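Local coordinates for P43 (Trichuris muris, PDB 6QIX), which is the major secreted protein of a whipworm parasite, which tethers to matrix and inhibits the function of interleukin-13, at residues A[34-39]-A[71-76]; A[41-46]-A[56-61]; A[62-65]-A[69-72]; A[130-135]-A[143-148]. All coordinates share one frame; numbering follows the deposited sequence.

Interaction 1. Residues A[34-39]-A[71-76]; sequences CLWYPP and PPPCGH
The indole of Trp36 lies against the backbone of the Pro71-Pro72-Pro73-Cys74 run and shows how one aromatic side chain can hold a proline-rich loop by its face and its edge. With CG anti to the backbone N (chi1 -163°), the ring is carried across to the other loop. At its edge, Trp36 NE1 donates to Pro71 O over 2.6 Å, a short bond with an N-H...O angle of 157°; the acceptor sits close to the ring plane, and the donor in the carbonyl plane of Pro71. Over one face comes Pro73, whose CA stands 3.6 Å from the centroid of the six-membered ring of Trp36, only 13° off the normal, a CH-pi contact. Cys74 N also lies over this face. The pyrrolidine continues over the five-membered ring, with Pro73 CD 3.8 Å from Trp36 CD1. Tyr37 covers the opposite face, where its CD2 lies above the ring centre, sandwiching the indole. The sulfur of Cys74 arrives obliquely beside the benzo end, its SG 3.9 Å from Trp36 CZ2, and is disulfide-bonded to Cys109; Cys34 pairs likewise with Cys102. The contact thus joins the loop before helix 39-49 to the one leading into strand 79-85. Lacking an amide hydrogen, the three prolines meet the indole as acceptor through Pro71 O and as C-H donor through Pro73, which matches the N-H and the pi face of tryptophan.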
# COMPACT_ATOMS: atom_id res chain seq x y z
N CYS A 34 -13.86 -9.20 -18.94
CA CYS A 34 -12.47 -8.97 -18.54
C CYS A 34 -12.27 -7.50 -18.21
O CYS A 34 -12.60 -6.63 -19.02
CB CYS A 34 -11.51 -9.41 -19.64
SG CYS A 34 -11.49 -11.23 -19.95
N LEU A 35 -11.77 -7.22 -17.01
CA LEU A 35 -11.72 -5.85 -16.49
C LEU A 35 -10.36 -5.21 -16.73
O LEU A 35 -9.34 -5.88 -16.82
CB LEU A 35 -12.01 -5.83 -14.98
CG LEU A 35 -13.36 -6.39 -14.57
CD1 LEU A 35 -13.52 -6.33 -13.06
CD2 LEU A 35 -14.51 -5.66 -15.25
N TRP A 36 -10.34 -3.88 -16.78
CA TRP A 36 -9.10 -3.18 -17.04
C TRP A 36 -9.14 -1.78 -16.43
O TRP A 36 -10.14 -1.34 -15.87
CB TRP A 36 -8.82 -3.12 -18.56
CG TRP A 36 -7.39 -2.79 -18.89
CD1 TRP A 36 -6.94 -1.74 -19.64
CD2 TRP A 36 -6.23 -3.49 -18.44
NE1 TRP A 36 -5.55 -1.75 -19.70
CE2 TRP A 36 -5.10 -2.81 -18.95
CE3 TRP A 36 -6.04 -4.62 -17.65
CZ2 TRP A 36 -3.80 -3.22 -18.68
CZ3 TRP A 36 -4.74 -5.04 -17.42
CH2 TRP A 36 -3.64 -4.34 -17.93
N TYR A 37 -8.02 -1.10 -16.54
CA TYR A 37 -7.79 0.22 -15.96
C TYR A 37 -8.36 1.29 -16.86
O TYR A 37 -8.74 1.01 -18.00
CB TYR A 37 -6.29 0.39 -15.74
CG TYR A 37 -5.76 -0.63 -14.75
CD1 TYR A 37 -5.83 -0.38 -13.37
CD2 TYR A 37 -5.24 -1.85 -15.18
CE1 TYR A 37 -5.39 -1.29 -12.48
CE2 TYR A 37 -4.78 -2.78 -14.28
CZ TYR A 37 -4.87 -2.50 -12.92
OH TYR A 37 -4.42 -3.41 -11.99
N PRO A 38 -8.42 2.54 -16.41
CA PRO A 38 -7.88 3.09 -15.16
C PRO A 38 -8.55 2.63 -13.85
O PRO A 38 -9.64 2.04 -13.89
CB PRO A 38 -8.07 4.61 -15.33
CG PRO A 38 -9.07 4.78 -16.46
CD PRO A 38 -9.00 3.56 -17.29
N PRO A 39 -7.89 2.91 -12.72
CA PRO A 39 -8.39 2.42 -11.41
C PRO A 39 -9.85 2.77 -11.16
O PRO A 39 -10.64 1.92 -10.72
CB PRO A 39 -7.46 3.10 -10.40
CG PRO A 39 -6.17 3.28 -11.20
CD PRO A 39 -6.60 3.62 -12.59
N PRO A 71 -2.21 1.48 -21.36
CA PRO A 71 -2.14 0.55 -22.51
C PRO A 71 -3.31 -0.41 -22.46
O PRO A 71 -3.98 -0.53 -21.43
CB PRO A 71 -0.81 -0.17 -22.31
CG PRO A 71 -0.57 -0.10 -20.85
CD PRO A 71 -1.13 1.23 -20.39
N PRO A 72 -3.55 -1.15 -23.54
CA PRO A 72 -4.67 -2.11 -23.56
C PRO A 72 -4.39 -3.31 -22.67
O PRO A 72 -3.24 -3.52 -22.30
CB PRO A 72 -4.77 -2.51 -25.04
CG PRO A 72 -3.45 -2.12 -25.65
CD PRO A 72 -2.89 -1.00 -24.85
N PRO A 73 -5.42 -4.09 -22.33
CA PRO A 73 -5.22 -5.28 -21.49
C PRO A 73 -3.98 -6.07 -21.88
O PRO A 73 -3.77 -6.38 -23.06
CB PRO A 73 -6.51 -6.08 -21.70
CG PRO A 73 -7.56 -5.06 -21.92
CD PRO A 73 -6.84 -3.93 -22.72
N CYS A 74 -3.16 -6.40 -20.88
CA CYS A 74 -1.82 -6.94 -21.12
C CYS A 74 -1.43 -7.79 -19.90
O CYS A 74 -1.97 -7.67 -18.81
CB CYS A 74 -0.78 -5.86 -21.50
SG CYS A 74 -0.60 -4.59 -20.33
N GLY A 75 -0.44 -8.67 -20.13
CA GLY A 75 0.42 -9.17 -19.05
C GLY A 75 -0.14 -10.26 -18.18
O GLY A 75 0.46 -10.57 -17.14
N HIS A 76 -1.26 -10.86 -18.59
CA HIS A 76 -2.05 -11.71 -17.69
C HIS A 76 -2.57 -10.91 -16.48
O HIS A 76 -2.84 -11.46 -15.41
CB HIS A 76 -1.26 -12.95 -17.24
CG HIS A 76 -0.64 -13.72 -18.38
ND1 HIS A 76 -1.19 -14.88 -18.88
CD2 HIS A 76 0.47 -13.48 -19.12
CE1 HIS A 76 -0.45 -15.32 -19.89
NE2 HIS A 76 0.56 -14.49 -20.06

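Interaction 2. Residues A[41-46]-A[56-61]; sequences HMYSKL and RNLTGV. With NAG (2-acetamido-2-deoxy-beta-D-glucopyranose), chain C; ACT (acetate ion), chain D.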
# COMPACT_ATOMS: atom_id res chain seq x y z
N HIS A 41 -12.24 3.24 -13.25
CA HIS A 41 -13.11 2.39 -14.06
C HIS A 41 -13.17 0.97 -13.53
O HIS A 41 -14.25 0.37 -13.46
CB HIS A 41 -12.61 2.37 -15.49
CG HIS A 41 -13.42 1.50 -16.39
ND1 HIS A 41 -12.92 0.35 -16.96
CD2 HIS A 41 -14.69 1.61 -16.82
CE1 HIS A 41 -13.85 -0.20 -17.73
NE2 HIS A 41 -14.94 0.55 -17.65
N MET A 42 -12.02 0.40 -13.15
CA MET A 42 -12.02 -0.95 -12.61
C MET A 42 -12.78 -1.00 -11.29
O MET A 42 -13.56 -1.93 -11.05
CB MET A 42 -10.58 -1.46 -12.45
CG MET A 42 -10.48 -2.85 -11.82
SD MET A 42 -8.76 -3.39 -11.61
CE MET A 42 -8.38 -3.68 -13.35
N TYR A 43 -12.57 -0.02 -10.41
CA TYR A 43 -13.33 0.05 -9.17
C TYR A 43 -14.83 0.14 -9.45
O TYR A 43 -15.65 -0.50 -8.78
CB TYR A 43 -12.85 1.24 -8.34
CG TYR A 43 -13.86 1.70 -7.33
CD1 TYR A 43 -14.12 0.95 -6.21
CD2 TYR A 43 -14.56 2.89 -7.49
CE1 TYR A 43 -15.07 1.38 -5.25
CE2 TYR A 43 -15.50 3.31 -6.58
CZ TYR A 43 -15.75 2.55 -5.46
OH TYR A 43 -16.66 2.98 -4.54
N SER A 44 -15.21 0.94 -10.46
CA SER A 44 -16.63 1.09 -10.81
C SER A 44 -17.24 -0.25 -11.19
O SER A 44 -18.35 -0.58 -10.77
CB SER A 44 -16.78 2.08 -11.96
OG SER A 44 -16.61 3.42 -11.51
N LYS A 45 -16.52 -1.03 -11.99
CA LYS A 45 -17.06 -2.31 -12.44
C LYS A 45 -17.09 -3.31 -11.30
O LYS A 45 -18.02 -4.12 -11.21
CB LYS A 45 -16.21 -2.86 -13.59
CG LYS A 45 -16.20 -1.98 -14.79
CD LYS A 45 -17.44 -2.17 -15.64
CE LYS A 45 -17.14 -1.84 -17.10
NZ LYS A 45 -18.27 -1.12 -17.74
N LEU A 46 -16.06 -3.31 -10.44
CA LEU A 46 -16.07 -4.18 -9.26
C LEU A 46 -17.26 -3.87 -8.36
O LEU A 46 -17.93 -4.79 -7.86
CB LEU A 46 -14.77 -4.03 -8.46
CG LEU A 46 -13.49 -4.52 -9.17
CD1 LEU A 46 -12.25 -4.18 -8.33
CD2 LEU A 46 -13.57 -6.00 -9.44
N ARG A 56 -16.93 6.06 -4.28
CA ARG A 56 -15.60 6.64 -4.12
C ARG A 56 -15.15 7.29 -5.42
O ARG A 56 -15.46 6.82 -6.51
CB ARG A 56 -14.59 5.57 -3.71
CG ARG A 56 -14.95 4.84 -2.44
CD ARG A 56 -13.99 3.67 -2.13
NE ARG A 56 -14.54 2.86 -1.05
CZ ARG A 56 -14.56 3.24 0.22
NH1 ARG A 56 -14.02 4.39 0.58
NH2 ARG A 56 -15.11 2.45 1.15
N ASN A 57 -14.37 8.37 -5.28
CA ASN A 57 -13.67 8.96 -6.42
C ASN A 57 -12.18 8.67 -6.26
O ASN A 57 -11.51 9.31 -5.46
CB ASN A 57 -13.93 10.46 -6.52
CG ASN A 57 -13.06 11.13 -7.57
OD1 ASN A 57 -12.38 10.46 -8.34
ND2 ASN A 57 -13.09 12.48 -7.62
N LEU A 58 -11.66 7.70 -7.04
CA LEU A 58 -10.25 7.34 -6.94
C LEU A 58 -9.39 8.05 -7.97
O LEU A 58 -8.18 7.83 -8.01
CB LEU A 58 -10.06 5.83 -7.11
CG LEU A 58 -10.83 4.91 -6.18
CD1 LEU A 58 -10.46 3.42 -6.44
CD2 LEU A 58 -10.55 5.28 -4.72
N THR A 59 -9.98 8.89 -8.82
CA THR A 59 -9.19 9.60 -9.81
C THR A 59 -8.11 10.41 -9.12
O THR A 59 -8.38 11.14 -8.17
CB THR A 59 -10.09 10.51 -10.64
OG1 THR A 59 -11.13 9.72 -11.24
CG2 THR A 59 -9.28 11.19 -11.73
N GLY A 60 -6.88 10.29 -9.61
CA GLY A 60 -5.77 11.04 -9.06
C GLY A 60 -5.04 10.36 -7.93
O GLY A 60 -3.96 10.83 -7.54
N VAL A 61 -5.59 9.27 -7.40
CA VAL A 61 -4.96 8.60 -6.28
C VAL A 61 -3.83 7.69 -6.74
O VAL A 61 -2.77 7.63 -6.11
CB VAL A 61 -6.01 7.81 -5.48
CG1 VAL A 61 -5.36 7.05 -4.34
CG2 VAL A 61 -7.10 8.74 -4.99
C1 NAG C . -12.30 13.23 -8.59
C2 NAG C . -13.07 14.45 -9.09
C3 NAG C . -12.24 15.20 -10.14
C4 NAG C . -10.87 15.56 -9.57
C5 NAG C . -10.17 14.31 -9.05
C6 NAG C . -8.85 14.62 -8.37
C7 NAG C . -15.51 14.23 -8.95
C8 NAG C . -16.76 13.79 -9.65
N2 NAG C . -14.37 14.08 -9.63
O3 NAG C . -12.92 16.39 -10.53
O4 NAG C . -10.07 16.17 -10.58
O5 NAG C . -11.00 13.64 -8.09
O6 NAG C . -8.99 14.90 -6.98
O7 NAG C . -15.53 14.71 -7.81
C ACT D . -16.44 0.10 -1.57
O ACT D . -16.45 1.14 -2.26
OXT ACT D . -16.05 -0.06 -0.39
CH3 ACT D . -16.93 -1.16 -2.32
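Two side-chain torsions bring Tyr43 and Arg56 together: the tyrosine CG is anti to its own N (chi1 159°), swinging the ring off the helix toward the loop, while Arg56 runs extended from CG to NE (chi2 174°) across the phenol at about a right angle, with the planes of the Tyr43 ring and the Arg56 guanidinium 62° apart. Tyr43 OH accepts from Arg56 N at 3.1 Å, a nearly straight bond. Helix 39-49 here meets the loop that follows it, and from Asn57 to Thr59 that loop forms an Asx turn, in which Asn57 OD1 accepts from Thr59 N at 2.9 Å; the other amide atom, Asn57 ND2, carries the N-linked sugar, joined to its C1. Leu58 CD1 packs on Tyr43 CB at 3.8 Å, and Gln40, one turn earlier on the helix, bonds to both Arg56 O and Leu58 N. The principle at the polar end is that of a carboxylate clasped by two phenols, Tyr43 and Tyr145, and the guanidinium of Arg56, although this acetate probably came from the crystallisation liquor. Tyr43 OH donates to acetate O at 2.9 Å. The arginine meets the same ion edge-on: Arg56 NE reaches acetate O at 2.8 Å and Arg56 NH2 reaches OXT at 3.1 Å. Arg56 NH1 is engaged elsewhere, by the carbonyls of Tyr361 and Lys363.

Interaction 3. Residues A[62-65]-A[69-72]; sequences MDLP and KTPP
Leu64 reaches across a short turn to Lys69 and Thr70 with a single methyl, an example of how one apolar branch can close a loop without polar help. CD1 does the touching. Leu64 CD1 lies 3.5 Å from Lys69 O. The same Leu64 CD1 is 3.8 Å from Thr70 CA, so that it rests chiefly against the main chain around the Lys69-Thr70 peptide. The threonine methyl stands at one flank, with Thr70 CG2 3.9 Å from Leu64 CD1. A looser approach, 4.5 Å from Leu64 CD1 to Pro71 CD, extends the patch to the next residue.

The leucine is placed by its torsions: CG is anti to the carbonyl carbon (chi1 -60°), and chi2 of -179° stretches CD1 away from its own backbone. On the other side of the turn, Thr70 holds CG2 anti to its carbonyl carbon, which presents the methyl to Leu64. The contact is therefore made by van der Waals packing alone, and its area is small, 96 Å² summed over both sides.

Further out, Asp63 OD2 accepts from Gly60 N, securing the chain just before Leu64, and Pro71 also belongs to the contact with Trp36. Leu64 also packs on Tyr121. Both segments belong to the long loop between helix 39-49 and strand 79-85, and the flanking prolines set this turn beside strand 109-112: Pro65 touches Pro112, and Pro71 touches Leu111.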
# COMPACT_ATOMS: atom_id res chain seq x y z
N MET A 62 -4.02 6.95 -7.83
CA MET A 62 -2.97 6.06 -8.31
C MET A 62 -3.05 5.96 -9.83
O MET A 62 -3.06 4.88 -10.41
CB MET A 62 -3.05 4.69 -7.64
CG MET A 62 -4.45 4.15 -7.44
SD MET A 62 -4.48 2.34 -7.34
CE MET A 62 -2.92 2.02 -6.52
N ASP A 63 -3.11 7.11 -10.49
CA ASP A 63 -3.11 7.15 -11.94
C ASP A 63 -1.68 7.14 -12.47
O ASP A 63 -0.71 7.32 -11.72
CB ASP A 63 -3.88 8.37 -12.44
CG ASP A 63 -5.38 8.26 -12.15
OD1 ASP A 63 -5.87 7.12 -12.02
OD2 ASP A 63 -6.05 9.31 -12.07
N LEU A 64 -1.55 6.90 -13.78
CA LEU A 64 -0.25 6.98 -14.42
C LEU A 64 0.21 8.44 -14.46
O LEU A 64 -0.62 9.38 -14.45
CB LEU A 64 -0.32 6.41 -15.83
CG LEU A 64 -0.73 4.96 -15.99
CD1 LEU A 64 -0.68 4.60 -17.51
CD2 LEU A 64 0.19 4.04 -15.18
N PRO A 65 1.52 8.68 -14.50
CA PRO A 65 2.00 10.06 -14.48
C PRO A 65 1.45 10.86 -15.64
O PRO A 65 1.19 10.34 -16.72
CB PRO A 65 3.53 9.92 -14.56
CG PRO A 65 3.82 8.46 -14.82
CD PRO A 65 2.62 7.69 -14.40
N LYS A 69 -0.88 7.47 -21.47
CA LYS A 69 -2.07 6.69 -21.80
C LYS A 69 -1.98 5.32 -21.16
O LYS A 69 -0.89 4.77 -20.99
CB LYS A 69 -2.20 6.56 -23.32
CG LYS A 69 -2.14 7.91 -24.06
CD LYS A 69 -1.70 7.76 -25.53
CE LYS A 69 -1.40 9.12 -26.18
NZ LYS A 69 -1.74 9.18 -27.64
N THR A 70 -3.12 4.79 -20.76
CA THR A 70 -3.12 3.44 -20.21
C THR A 70 -3.12 2.44 -21.35
O THR A 70 -3.96 2.54 -22.26
CB THR A 70 -4.30 3.18 -19.29
OG1 THR A 70 -5.50 3.09 -20.06
CG2 THR A 70 -4.46 4.29 -18.31
N PRO A 71 -2.21 1.48 -21.36
CA PRO A 71 -2.14 0.55 -22.51
C PRO A 71 -3.31 -0.41 -22.46
O PRO A 71 -3.98 -0.53 -21.43
CB PRO A 71 -0.81 -0.17 -22.31
CG PRO A 71 -0.57 -0.10 -20.85
CD PRO A 71 -1.13 1.23 -20.39
N PRO A 72 -3.55 -1.15 -23.54
CA PRO A 72 -4.67 -2.11 -23.56
C PRO A 72 -4.39 -3.31 -22.67
O PRO A 72 -3.24 -3.52 -22.30
CB PRO A 72 -4.77 -2.51 -25.04
CG PRO A 72 -3.45 -2.12 -25.65
CD PRO A 72 -2.89 -1.00 -24.85

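Interaction 4. Residues A[130-135]-A[143-148]; sequences QCFTRP and LGYRKM. With ACT (acetate ion), chain D.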
# COMPACT_ATOMS: atom_id res chain seq x y z
N GLN A 130 -4.33 1.08 2.93
CA GLN A 130 -4.18 1.79 4.18
C GLN A 130 -5.44 2.55 4.57
O GLN A 130 -5.53 3.02 5.72
CB GLN A 130 -2.95 2.70 4.09
CG GLN A 130 -1.66 1.88 4.24
CD GLN A 130 -0.40 2.65 3.93
OE1 GLN A 130 -0.45 3.84 3.73
NE2 GLN A 130 0.71 1.96 3.83
N CYS A 131 -6.44 2.63 3.69
CA CYS A 131 -7.70 3.22 4.11
C CYS A 131 -8.29 2.44 5.27
O CYS A 131 -9.06 2.99 6.07
CB CYS A 131 -8.71 3.23 2.96
SG CYS A 131 -8.26 4.34 1.58
N PHE A 132 -7.98 1.14 5.35
CA PHE A 132 -8.61 0.29 6.36
C PHE A 132 -7.63 -0.11 7.46
O PHE A 132 -7.75 -1.17 8.06
CB PHE A 132 -9.24 -0.91 5.67
CG PHE A 132 -10.17 -0.49 4.54
CD1 PHE A 132 -11.38 0.14 4.82
CD2 PHE A 132 -9.79 -0.64 3.20
CE1 PHE A 132 -12.20 0.57 3.82
CE2 PHE A 132 -10.63 -0.22 2.20
CZ PHE A 132 -11.84 0.39 2.51
N THR A 133 -6.66 0.77 7.74
CA THR A 133 -5.69 0.60 8.81
C THR A 133 -5.91 1.62 9.93
O THR A 133 -5.00 1.86 10.74
CB THR A 133 -4.24 0.72 8.30
OG1 THR A 133 -4.05 1.99 7.67
CG2 THR A 133 -3.90 -0.37 7.29
N ARG A 134 -7.11 2.22 9.99
CA ARG A 134 -7.40 3.17 11.05
C ARG A 134 -7.53 2.47 12.40
O ARG A 134 -7.86 1.27 12.47
CB ARG A 134 -8.68 3.93 10.76
CG ARG A 134 -8.66 4.70 9.49
CD ARG A 134 -10.09 4.82 8.90
NE ARG A 134 -11.07 5.34 9.86
CZ ARG A 134 -12.34 5.62 9.54
NH1 ARG A 134 -12.76 5.46 8.29
NH2 ARG A 134 -13.20 6.04 10.47
N PRO A 135 -7.31 3.21 13.50
CA PRO A 135 -7.45 2.58 14.81
C PRO A 135 -8.84 2.06 15.02
O PRO A 135 -9.03 1.10 15.80
CB PRO A 135 -7.10 3.70 15.79
CG PRO A 135 -7.30 4.93 15.07
CD PRO A 135 -6.94 4.63 13.63
N LEU A 143 -10.10 -7.37 7.41
CA LEU A 143 -9.79 -8.66 6.81
C LEU A 143 -10.61 -8.89 5.55
O LEU A 143 -10.10 -9.48 4.60
CB LEU A 143 -10.03 -9.79 7.81
CG LEU A 143 -9.12 -9.70 9.04
CD1 LEU A 143 -9.43 -10.83 10.02
CD2 LEU A 143 -7.65 -9.71 8.67
N GLY A 144 -11.85 -8.40 5.53
CA GLY A 144 -12.68 -8.56 4.34
C GLY A 144 -12.13 -7.78 3.15
O GLY A 144 -12.07 -8.29 2.02
N TYR A 145 -11.72 -6.52 3.39
CA TYR A 145 -11.12 -5.75 2.28
C TYR A 145 -9.77 -6.32 1.88
O TYR A 145 -9.39 -6.25 0.69
CB TYR A 145 -10.98 -4.28 2.67
CG TYR A 145 -12.23 -3.48 2.48
CD1 TYR A 145 -12.59 -3.02 1.23
CD2 TYR A 145 -13.04 -3.15 3.56
CE1 TYR A 145 -13.74 -2.27 1.04
CE2 TYR A 145 -14.22 -2.40 3.37
CZ TYR A 145 -14.55 -1.97 2.12
OH TYR A 145 -15.70 -1.21 1.95
N ARG A 146 -9.00 -6.86 2.84
CA ARG A 146 -7.72 -7.44 2.48
C ARG A 146 -7.92 -8.58 1.49
O ARG A 146 -7.19 -8.68 0.49
CB ARG A 146 -6.96 -7.92 3.71
CG ARG A 146 -5.55 -8.40 3.36
CD ARG A 146 -4.68 -8.60 4.59
NE ARG A 146 -4.79 -9.96 5.11
CZ ARG A 146 -4.80 -10.28 6.40
NH1 ARG A 146 -4.71 -9.34 7.34
NH2 ARG A 146 -4.89 -11.56 6.75
N LYS A 147 -8.92 -9.42 1.74
CA LYS A 147 -9.18 -10.53 0.83
C LYS A 147 -9.49 -10.00 -0.57
O LYS A 147 -9.03 -10.57 -1.57
CB LYS A 147 -10.31 -11.38 1.39
CG LYS A 147 -10.57 -12.66 0.62
CD LYS A 147 -11.69 -13.51 1.26
CE LYS A 147 -11.94 -14.77 0.42
NZ LYS A 147 -12.78 -14.55 -0.81
N MET A 148 -10.23 -8.90 -0.66
CA MET A 148 -10.52 -8.33 -1.98
C MET A 148 -9.23 -7.86 -2.66
O MET A 148 -8.97 -8.23 -3.81
CB MET A 148 -11.51 -7.17 -1.84
CG MET A 148 -12.92 -7.60 -1.45
SD MET A 148 -13.75 -8.48 -2.82
CE MET A 148 -15.38 -8.69 -2.09
C ACT D . -16.44 0.10 -1.57
O ACT D . -16.45 1.14 -2.26
OXT ACT D . -16.05 -0.06 -0.39
CH3 ACT D . -16.93 -1.16 -2.32
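A face-to-face aromatic stack joins the loop after helix 126-129 to helix 139-151, and one of its rings, Tyr145, reaches the bound acetate ion with its hydroxyl. Phe132 and Tyr145 lie almost parallel, their planes 9° apart and their centroids separated by 3.8 Å, with little offset. Phe132 CZ lies over the centre of the tyrosine ring, and Phe132 CE2 approaches Tyr145 CD1 to 3.6 Å. Both side chains have CG anti to the carbonyl carbon, the phenylalanine with chi1 of -52° and the tyrosine with -83°; they cross at about a right angle, so the rings overlap although their stems come from different directions. The far face of Phe132 is covered by Cys131 CB, whose residue is in turn fixed by a disulfide to Cys362. Tyr93 meets Tyr145 edge-to-face, adding a third ring to the cluster, and Phe149, one turn further along the helix, also packs on Phe132. The loop that delivers Phe132 is itself braced: Gln130 O accepts both from Thr133 N at 3.2 Å and from Thr133 OG1 at 2.7 Å. At the outer end of the stack the phenol donates to the ion, Tyr145 OH lying 2.6 Å from OXT of the acetate, with that oxygen near the plane of the tyrosine ring.

In the fold
Interactions 1, 2 and 3 gather around helix 39-49 and its following loop. Interactions 1 and 3 share Pro71 and Pro72, their centres about 10 Å apart, and touch where Pro39 packs on Met62 and Asp63. Interaction 2 lies within the chain that interaction 1 spans and meets it through packing of Leu35 CD1 on Leu46 CD2 at 3.6 Å. Interaction 4 stands about 10 Å from 1 and 3 at the nearest atoms, yet joins interaction 2 at the acetate, bonded by Tyr43, Arg56 and Tyr145, and Arg56 NH2 comes within 4.1 Å of Phe132 CZ. In the crystal this ion, probably from the crystallisation liquor, bridges two contacts whose centres lie about 17 Å apart.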